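Local coordinates for protein peroxiredoxin 5 (Alvinella pompejana, PDB 2XHF) that belongs to the peroxiredoxin family of antioxidant enzymes, whose members reduce peroxides, at residues A[47-52]-A[134-139]; A[70-75]-A[158-163]; A[79-84]-A[105-110]. All blocks are in the same frame, centred on the assembly; numbering follows the deposited sequence.

Contact 1 of 3, residues A[47-52]-A[134-139]; sequences LFSVVG and RRYAML
Ser49 reaches over one face of the Tyr136 ring, its OG 3.4 Å above the ring plane and displaced toward the rim. With OG between the backbone N and the carbonyl carbon (chi1 63°), the hydroxyl faces segment 134-139. It donates to Arg134 O at 2.8 Å, on a lone pair in the carbonyl plane, and accepts from Tyr136 N at 2.9 Å. Ser49 CB adds a CH-pi contact, 3.9 Å from the Tyr136 ring centroid.

The Leu47 and Met138 side chains run alongside one another in the same direction, with Leu47 CD2 4.0 Å from Met138 CE. Phe114 of helix 113-118 packs on both Leu47 and Tyr136. The backbones pair antiparallel where the mixed sheet of this thioredoxin-type fold passes from its parallel strands to the antiparallel 136-141: Leu47 and Met138 are a hydrogen-bonded pair, and Phe48 and Ala137 the non-hydrogen-bonded pair beside it. On the face of that second pair, Phe48 CB meets Ala137 CB at 3.9 Å, while the Phe48 ring turns from the pair to stack on Tyr65. An alanine in place of Tyr136 would probably open a gap beside Phe114 and leave Ser49 CB without its aromatic cover.

One water donates to both Ser49 O and Tyr136 O. Farther on, Val51 CG2 approaches Arg135 NH1 obliquely at 3.7 Å, and Arg135 turns its NE to a salt bridge with Glu151.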
loop_
_atom_site.group_PDB
_atom_site.type_symbol
_atom_site.label_atom_id
_atom_site.label_comp_id
_atom_site.label_asym_id
_atom_site.label_seq_id
_atom_site.Cartn_x
_atom_site.Cartn_y
_atom_site.Cartn_z
ATOM N N LEU A 47 -14.140 0.391 16.138
ATOM C CA LEU A 47 -12.812 0.424 15.541
ATOM C C LEU A 47 -12.352 -0.998 15.292
ATOM O O LEU A 47 -12.284 -1.806 16.228
ATOM C CB LEU A 47 -11.810 1.119 16.474
ATOM C CG LEU A 47 -10.364 1.198 15.943
ATOM C CD1 LEU A 47 -10.266 2.077 14.679
ATOM C CD2 LEU A 47 -9.416 1.726 17.023
ATOM N N PHE A 48 -12.052 -1.324 14.038
ATOM C CA PHE A 48 -11.537 -2.648 13.730
ATOM C C PHE A 48 -10.351 -2.530 12.796
ATOM O O PHE A 48 -10.199 -1.532 12.071
ATOM C CB PHE A 48 -12.618 -3.584 13.139
ATOM C CG PHE A 48 -13.037 -3.240 11.727
ATOM C CD1 PHE A 48 -13.997 -2.276 11.491
ATOM C CD2 PHE A 48 -12.477 -3.897 10.643
ATOM C CE1 PHE A 48 -14.380 -1.958 10.210
ATOM C CE2 PHE A 48 -12.873 -3.588 9.367
ATOM C CZ PHE A 48 -13.816 -2.620 9.149
ATOM N N SER A 49 -9.481 -3.533 12.851
ATOM C CA SER A 49 -8.270 -3.528 12.043
ATOM C C SER A 49 -8.272 -4.554 10.916
ATOM O O SER A 49 -8.958 -5.577 10.982
ATOM C CB SER A 49 -7.069 -3.767 12.940
ATOM O OG SER A 49 -7.180 -5.054 13.538
ATOM N N VAL A 50 -7.458 -4.275 9.906
ATOM C CA VAL A 50 -7.078 -5.275 8.922
ATOM C C VAL A 50 -5.560 -5.303 8.824
ATOM O O VAL A 50 -4.897 -4.343 9.187
ATOM C CB VAL A 50 -7.702 -5.008 7.537
ATOM C CG1 VAL A 50 -9.210 -5.120 7.605
ATOM C CG2 VAL A 50 -7.232 -3.662 6.951
ATOM N N VAL A 51 -5.022 -6.414 8.316
ATOM C CA VAL A 51 -3.586 -6.569 8.165
ATOM C C VAL A 51 -3.053 -5.593 7.116
ATOM O O VAL A 51 -1.958 -5.055 7.236
ATOM C CB VAL A 51 -3.239 -8.040 7.833
ATOM C CG1 VAL A 51 -1.740 -8.215 7.537
ATOM C CG2 VAL A 51 -3.682 -8.922 9.004
ATOM N N GLY A 52 -3.819 -5.376 6.062
ATOM C CA GLY A 52 -3.433 -4.377 5.103
ATOM C C GLY A 52 -4.423 -4.228 3.985
ATOM O O GLY A 52 -5.132 -5.165 3.643
ATOM N N ARG A 134 -2.340 -7.039 14.050
ATOM C CA ARG A 134 -3.232 -8.167 14.238
ATOM C C ARG A 134 -4.652 -7.676 14.117
ATOM O O ARG A 134 -4.906 -6.482 14.269
ATOM C CB ARG A 134 -3.065 -8.766 15.637
ATOM C CG ARG A 134 -1.684 -9.317 15.909
ATOM C CD ARG A 134 -1.599 -10.033 17.249
ATOM N NE ARG A 134 -0.206 -10.175 17.659
ATOM C CZ ARG A 134 0.610 -11.154 17.275
ATOM N NH1 ARG A 134 0.186 -12.123 16.467
ATOM N NH2 ARG A 134 1.863 -11.166 17.710
ATOM N N ARG A 135 -5.582 -8.598 13.889
ATOM C CA ARG A 135 -6.984 -8.270 13.748
ATOM C C ARG A 135 -7.676 -8.171 15.105
ATOM O O ARG A 135 -7.555 -9.076 15.953
ATOM C CB ARG A 135 -7.696 -9.306 12.872
ATOM C CG ARG A 135 -7.228 -9.333 11.425
ATOM C CD ARG A 135 -8.107 -10.228 10.586
ATOM N NE ARG A 135 -7.691 -11.619 10.689
ATOM C CZ ARG A 135 -6.841 -12.216 9.854
ATOM N NH1 ARG A 135 -6.315 -11.551 8.834
ATOM N NH2 ARG A 135 -6.519 -13.490 10.035
ATOM N N TYR A 136 -8.382 -7.064 15.304
ATOM C CA TYR A 136 -9.251 -6.876 16.456
ATOM C C TYR A 136 -10.481 -6.068 16.052
ATOM O O TYR A 136 -10.539 -5.458 14.982
ATOM C CB TYR A 136 -8.514 -6.181 17.607
ATOM C CG TYR A 136 -7.929 -4.847 17.209
ATOM C CD1 TYR A 136 -8.724 -3.720 17.144
ATOM C CD2 TYR A 136 -6.589 -4.723 16.868
ATOM C CE1 TYR A 136 -8.207 -2.500 16.759
ATOM C CE2 TYR A 136 -6.063 -3.498 16.472
ATOM C CZ TYR A 136 -6.879 -2.398 16.430
ATOM O OH TYR A 136 -6.362 -1.190 16.045
ATOM N N ALA A 137 -11.475 -6.055 16.922
ATOM C CA ALA A 137 -12.634 -5.175 16.779
ATOM C C ALA A 137 -13.014 -4.706 18.178
ATOM O O ALA A 137 -13.135 -5.517 19.094
ATOM C CB ALA A 137 -13.792 -5.887 16.115
ATOM N N MET A 138 -13.201 -3.399 18.339
ATOM C CA MET A 138 -13.508 -2.831 19.631
ATOM C C MET A 138 -14.680 -1.901 19.537
ATOM O O MET A 138 -14.866 -1.211 18.530
ATOM C CB MET A 138 -12.300 -2.048 20.145
ATOM C CG MET A 138 -11.095 -2.951 20.427
ATOM S SD MET A 138 -9.671 -2.066 21.080
ATOM C CE MET A 138 -9.960 -0.516 20.280
ATOM N N LEU A 139 -15.455 -1.874 20.612
ATOM C CA LEU A 139 -16.468 -0.860 20.798
ATOM C C LEU A 139 -15.841 0.267 21.611
ATOM O O LEU A 139 -15.189 0.025 22.630
ATOM C CB LEU A 139 -17.656 -1.434 21.548
ATOM C CG LEU A 139 -18.383 -2.589 20.886
ATOM C CD1 LEU A 139 -19.636 -2.927 21.716
ATOM C CD2 LEU A 139 -18.754 -2.272 19.467
HETATM O O HOH W 1 -10.725 -6.962 12.572
HETATM O O HOH W 2 -6.996 -8.523 7.378
#

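Contact 2 of 3, residues A[70-75]-A[158-163]; sequences DKFKEE and ACLLSI
Ile163 O, on the C-terminal helix, has a water 2.7 Å away that also lies within reach of Glu75 OE1, an approach that at 3.4 Å is long and weak. Away from this water the contact is apolar. Ile163 CG2, anti to the backbone N, lies against the root of Glu75 and is 3.5 Å from both Glu75 CB and Glu75 CG; the two side chains pass one another heading opposite ways.

Phe72 carries most of what remains. It crosses Ile163 at about a right angle, and Phe72 CD1 comes to 3.5 Å from Ile163 CD1, which stands oblique to the ring. One turn earlier on the same helix, Cys159 SG makes an oblique sulfur-aromatic contact, 4.4 Å from the Phe72 ring centroid and 43° off its normal. Between these two approaches the ring turns its edge to the backbone, with Leu160 N near the ring plane and Leu160 CB beside Phe72 CE1. On the flank, both methyls of Leu160 rest on Lys71 CB, the nearer being Leu160 CD1 at 4.0 Å. The rest of Lys71 bends away to a weak salt bridge with Glu74 of its own helix.

The helix axes run almost parallel, inclined by 18° and 10.4 Å apart. Both helices cover the same side of the central sheet, where Phe72 and Cys159 touch Ile46 and Cys159 and Ile163 touch Leu139. Tyr65 and Tyr77 also pack against this cluster. Cohesion between the segments therefore rests on dispersion between carbon and sulfur, the core of it buried around Phe72, Cys159, Leu160 and Ile163; the salt bridge of Lys71 stays within its own helix, and water provides at most a weak polar link.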
loop_
_atom_site.group_PDB
_atom_site.type_symbol
_atom_site.label_atom_id
_atom_site.label_comp_id
_atom_site.label_asym_id
_atom_site.label_seq_id
_atom_site.Cartn_x
_atom_site.Cartn_y
_atom_site.Cartn_z
ATOM N N ASP A 70 -27.193 0.189 9.495
ATOM C CA ASP A 70 -28.363 0.805 10.128
ATOM C C ASP A 70 -28.646 0.221 11.529
ATOM O O ASP A 70 -29.120 0.925 12.410
ATOM C CB ASP A 70 -29.590 0.716 9.219
ATOM C CG ASP A 70 -29.513 1.676 8.023
ATOM O OD1 ASP A 70 -29.121 2.860 8.197
ATOM O OD2 ASP A 70 -29.843 1.224 6.902
ATOM N N LYS A 71 -28.296 -1.039 11.760
ATOM C CA LYS A 71 -28.398 -1.616 13.099
ATOM C C LYS A 71 -27.421 -0.969 14.076
ATOM O O LYS A 71 -27.770 -0.677 15.219
ATOM C CB LYS A 71 -28.139 -3.121 13.058
ATOM C CG LYS A 71 -29.133 -3.890 12.255
ATOM C CD LYS A 71 -30.540 -3.777 12.825
ATOM C CE LYS A 71 -30.684 -4.491 14.167
ATOM N NZ LYS A 71 -32.087 -4.472 14.714
ATOM N N PHE A 72 -26.191 -0.743 13.631
ATOM C CA PHE A 72 -25.206 -0.061 14.451
ATOM C C PHE A 72 -25.706 1.358 14.734
ATOM O O PHE A 72 -25.676 1.839 15.870
ATOM C CB PHE A 72 -23.873 -0.003 13.715
ATOM C CG PHE A 72 -23.211 -1.348 13.488
ATOM C CD1 PHE A 72 -23.251 -2.357 14.435
ATOM C CD2 PHE A 72 -22.493 -1.576 12.331
ATOM C CE1 PHE A 72 -22.612 -3.571 14.208
ATOM C CE2 PHE A 72 -21.860 -2.781 12.110
ATOM C CZ PHE A 72 -21.920 -3.775 13.053
ATOM N N LYS A 73 -26.187 2.018 13.691
ATOM C CA LYS A 73 -26.676 3.373 13.797
ATOM C C LYS A 73 -27.862 3.509 14.772
ATOM O O LYS A 73 -27.925 4.477 15.509
ATOM C CB LYS A 73 -26.995 3.925 12.400
ATOM C CG LYS A 73 -27.534 5.341 12.418
ATOM C CD LYS A 73 -27.440 6.013 11.072
ATOM C CE LYS A 73 -28.209 5.299 9.988
ATOM N NZ LYS A 73 -29.658 5.191 10.263
ATOM N N GLU A 74 -28.750 2.505 14.832
ATOM C CA GLU A 74 -29.889 2.490 15.767
ATOM C C GLU A 74 -29.429 2.634 17.206
ATOM O O GLU A 74 -30.130 3.194 18.039
ATOM C CB GLU A 74 -30.660 1.159 15.695
ATOM C CG GLU A 74 -31.667 1.007 14.590
ATOM C CD GLU A 74 -32.367 -0.359 14.628
ATOM O OE1 GLU A 74 -31.928 -1.258 15.385
ATOM O OE2 GLU A 74 -33.356 -0.537 13.888
ATOM N N GLU A 75 -28.249 2.112 17.493
ATOM C CA GLU A 75 -27.701 2.106 18.846
ATOM C C GLU A 75 -26.680 3.208 19.126
ATOM O O GLU A 75 -26.047 3.204 20.181
ATOM C CB GLU A 75 -27.037 0.758 19.113
ATOM C CG GLU A 75 -27.963 -0.421 18.924
ATOM C CD GLU A 75 -28.815 -0.683 20.142
ATOM O OE1 GLU A 75 -28.823 0.163 21.072
ATOM O OE2 GLU A 75 -29.470 -1.744 20.169
ATOM N N ALA A 158 -20.670 -10.397 15.285
ATOM C CA ALA A 158 -20.056 -10.418 16.598
ATOM C C ALA A 158 -20.159 -9.012 17.171
ATOM O O ALA A 158 -20.455 -8.802 18.353
ATOM C CB ALA A 158 -18.606 -10.862 16.502
ATOM N N CYS A 159 -19.922 -8.042 16.300
ATOM C CA CYS A 159 -19.953 -6.664 16.698
ATOM C C CYS A 159 -21.349 -6.206 17.208
ATOM O O CYS A 159 -21.484 -5.558 18.260
ATOM C CB CYS A 159 -19.477 -5.808 15.513
ATOM S SG CYS A 159 -19.292 -4.109 15.840
ATOM N N LEU A 160 -22.386 -6.551 16.466
ATOM C CA LEU A 160 -23.737 -6.155 16.838
ATOM C C LEU A 160 -24.212 -6.747 18.175
ATOM O O LEU A 160 -24.892 -6.074 18.959
ATOM C CB LEU A 160 -24.705 -6.544 15.730
ATOM C CG LEU A 160 -26.158 -6.171 16.010
ATOM C CD1 LEU A 160 -26.306 -4.669 16.243
ATOM C CD2 LEU A 160 -27.004 -6.630 14.844
ATOM N N LEU A 161 -23.898 -8.009 18.429
ATOM C CA LEU A 161 -24.386 -8.656 19.644
ATOM C C LEU A 161 -23.812 -7.988 20.877
ATOM O O LEU A 161 -24.515 -7.793 21.862
ATOM C CB LEU A 161 -24.070 -10.149 19.635
ATOM C CG LEU A 161 -24.749 -10.918 18.503
ATOM C CD1 LEU A 161 -24.304 -12.360 18.540
ATOM C CD2 LEU A 161 -26.253 -10.808 18.598
ATOM N N SER A 162 -22.551 -7.561 20.794
ATOM C CA SER A 162 -21.913 -6.865 21.912
ATOM C C SER A 162 -22.594 -5.531 22.158
ATOM O O SER A 162 -22.880 -5.148 23.284
ATOM C CB SER A 162 -20.428 -6.641 21.633
ATOM O OG SER A 162 -19.709 -7.854 21.729
ATOM N N ILE A 163 -22.863 -4.817 21.083
ATOM C CA ILE A 163 -23.594 -3.572 21.200
ATOM C C ILE A 163 -24.926 -3.811 21.911
ATOM O O ILE A 163 -25.281 -3.087 22.840
ATOM C CB ILE A 163 -23.809 -2.953 19.816
ATOM C CG1 ILE A 163 -22.483 -2.361 19.325
ATOM C CG2 ILE A 163 -24.872 -1.870 19.856
ATOM C CD1 ILE A 163 -22.496 -1.991 17.867
HETATM O O HOH W 3 -26.151 -0.565 23.030
#

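Contact 3 of 3, residues A[79-84]-A[105-110]; sequences TIACIA and RMLADM
Cys82 N donates to Arg105 O at 2.8 Å, and Cys82 O accepts from Leu107 N at the same length, so that one residue bonds on both sides of Met106. The ladder continues backward through Arg105 N to Ile80 O and forward through Ala84 N to Leu107 O, then ends with Asp109 N to Ala84 O. Asp109 there forms the centre of an inverse gamma turn.

Side chains alternate about this parallel ladder. On the face of Ala81 and Ile83, Leu107 CD1 meets Ala81 CB at 3.7 Å; Leu107 CG, anti to its own carbonyl carbon (chi1 -54°), is directed toward that alanine. Ile83 CG1 sits 3.9 Å from Asp109 CB, the two side chains meeting at a slant. On the other face the touch is looser, Met106 SD standing 4.1 Å from Cys82 CB.

The second shell fixes the ends. Asp109 presents OD1 to Phe114 N and OD2 to Thr115 OG1 at the start of helix 113-118, while the bent chain of Arg105 carries NE to a salt bridge with Glu27. Helix 88-98 links the strands in a beta-alpha-beta unit and lays Met91 over Ala84 and Met106, with Trp94 also on Met106. Beyond the turn, Met110 packs on Leu128 of the second subunit.

Directional bonding between the strands belongs to the backbone, with mostly apolar contacts on both faces; the two oxygens of the Asp109 carboxylate bond to Phe114 and Thr115, tying the residue just past the strand to helix 113-118.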
loop_
_atom_site.group_PDB
_atom_site.type_symbol
_atom_site.label_atom_id
_atom_site.label_comp_id
_atom_site.label_asym_id
_atom_site.label_seq_id
_atom_site.Cartn_x
_atom_site.Cartn_y
_atom_site.Cartn_z
ATOM N N THR A 79 -20.555 5.511 13.756
ATOM C CA THR A 79 -19.157 5.826 13.507
ATOM C C THR A 79 -18.339 4.547 13.545
ATOM O O THR A 79 -18.141 3.964 14.605
ATOM C CB THR A 79 -18.622 6.820 14.543
ATOM O OG1 THR A 79 -19.431 8.000 14.524
ATOM C CG2 THR A 79 -17.177 7.189 14.220
ATOM N N ILE A 80 -17.884 4.113 12.375
ATOM C CA ILE A 80 -17.149 2.874 12.193
ATOM C C ILE A 80 -15.862 3.215 11.482
ATOM O O ILE A 80 -15.873 3.896 10.448
ATOM C CB ILE A 80 -17.946 1.854 11.343
ATOM C CG1 ILE A 80 -19.347 1.677 11.888
ATOM C CG2 ILE A 80 -17.205 0.506 11.242
ATOM C CD1 ILE A 80 -20.292 0.991 10.926
ATOM N N ALA A 81 -14.754 2.749 12.034
ATOM C CA ALA A 81 -13.451 2.999 11.453
ATOM C C ALA A 81 -12.679 1.708 11.287
ATOM O O ALA A 81 -12.672 0.857 12.181
ATOM C CB ALA A 81 -12.660 3.951 12.335
ATOM N N CYS A 82 -12.039 1.591 10.128
ATOM C CA CYS A 82 -11.122 0.508 9.828
ATOM C C CYS A 82 -9.720 1.085 9.839
ATOM O O CYS A 82 -9.484 2.101 9.208
ATOM C CB CYS A 82 -11.416 -0.033 8.440
ATOM S SG CYS A 82 -10.266 -1.299 7.845
ATOM N N ILE A 83 -8.802 0.440 10.557
ATOM C CA ILE A 83 -7.441 0.925 10.667
ATOM C C ILE A 83 -6.462 -0.136 10.155
ATOM O O ILE A 83 -6.624 -1.330 10.417
ATOM C CB ILE A 83 -7.116 1.359 12.118
ATOM C CG1 ILE A 83 -5.788 2.080 12.205
ATOM C CG2 ILE A 83 -7.182 0.210 13.108
ATOM C CD1 ILE A 83 -5.697 3.013 13.449
ATOM N N ALA A 84 -5.452 0.322 9.427
ATOM C CA ALA A 84 -4.406 -0.553 8.926
ATOM C C ALA A 84 -3.092 0.186 8.867
ATOM O O ALA A 84 -3.062 1.404 8.705
ATOM C CB ALA A 84 -4.764 -1.024 7.540
ATOM N N ARG A 105 -14.822 4.924 8.030
ATOM C CA ARG A 105 -13.655 5.781 8.005
ATOM C C ARG A 105 -12.413 4.908 7.841
ATOM O O ARG A 105 -12.205 3.979 8.607
ATOM C CB ARG A 105 -13.575 6.570 9.308
ATOM C CG ARG A 105 -14.774 7.484 9.586
ATOM C CD ARG A 105 -14.761 8.749 8.734
ATOM N NE ARG A 105 -13.592 9.574 8.992
ATOM C CZ ARG A 105 -13.439 10.364 10.046
ATOM N NH1 ARG A 105 -14.397 10.499 10.967
ATOM N NH2 ARG A 105 -12.315 11.043 10.162
ATOM N N MET A 106 -11.588 5.248 6.859
ATOM C CA MET A 106 -10.408 4.466 6.543
ATOM C C MET A 106 -9.193 5.161 7.096
ATOM O O MET A 106 -8.712 6.143 6.523
ATOM C CB MET A 106 -10.300 4.262 5.029
ATOM C CG MET A 106 -11.409 3.398 4.470
ATOM S SD MET A 106 -11.029 1.653 4.748
ATOM C CE MET A 106 -12.623 0.877 4.506
ATOM N N LEU A 107 -8.720 4.651 8.226
ATOM C CA LEU A 107 -7.643 5.254 8.978
ATOM C C LEU A 107 -6.314 4.531 8.711
ATOM O O LEU A 107 -6.194 3.334 8.892
ATOM C CB LEU A 107 -7.957 5.240 10.471
ATOM C CG LEU A 107 -9.287 5.864 10.879
ATOM C CD1 LEU A 107 -9.426 5.772 12.383
ATOM C CD2 LEU A 107 -9.414 7.304 10.398
ATOM N N ALA A 108 -5.337 5.303 8.273
ATOM C CA ALA A 108 -4.010 4.785 7.962
ATOM C C ALA A 108 -3.067 5.033 9.123
ATOM O O ALA A 108 -2.719 6.178 9.415
ATOM C CB ALA A 108 -3.481 5.434 6.699
ATOM N N ASP A 109 -2.728 3.970 9.831
ATOM C CA ASP A 109 -1.734 4.004 10.915
ATOM C C ASP A 109 -0.356 3.877 10.275
ATOM O O ASP A 109 0.350 2.859 10.407
ATOM C CB ASP A 109 -1.993 2.829 11.853
ATOM C CG ASP A 109 -1.092 2.850 13.075
ATOM O OD1 ASP A 109 -0.644 3.952 13.469
ATOM O OD2 ASP A 109 -0.845 1.762 13.653
ATOM N N MET A 110 0.024 4.921 9.559
ATOM C CA MET A 110 1.068 4.789 8.553
ATOM C C MET A 110 2.424 4.392 9.121
ATOM O O MET A 110 3.181 3.671 8.466
ATOM C CB MET A 110 1.186 6.103 7.780
ATOM C CG MET A 110 2.272 6.086 6.745
ATOM S SD MET A 110 2.159 7.513 5.682
ATOM C CE MET A 110 2.371 8.828 6.787
#

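In the fold
Contacts 1 and 3 share one mixed sheet, their centres about 9 Å apart: strands 44-49 and 79-84 are neighbours, probably hydrogen-bonded from Phe48 O to Ile83 N and Phe48 N to Ala81 O, each 2.9 Å. Contact 3 is nested inside the loop closed by contact 1. Contact 2 is a helix pair against this sheet, its centre about 16 Å from that of contact 1 and about 18 Å from that of contact 3. Leu139 CD2 reaches Ile163 CG1 at 3.7 Å, and Phe72 CD2 reaches Ile80 CD1 at 3.7 Å. Segment 47-52 leads directly into the loop that carries the peroxidatic cysteine in relatives, a position occupied by serine in this chain.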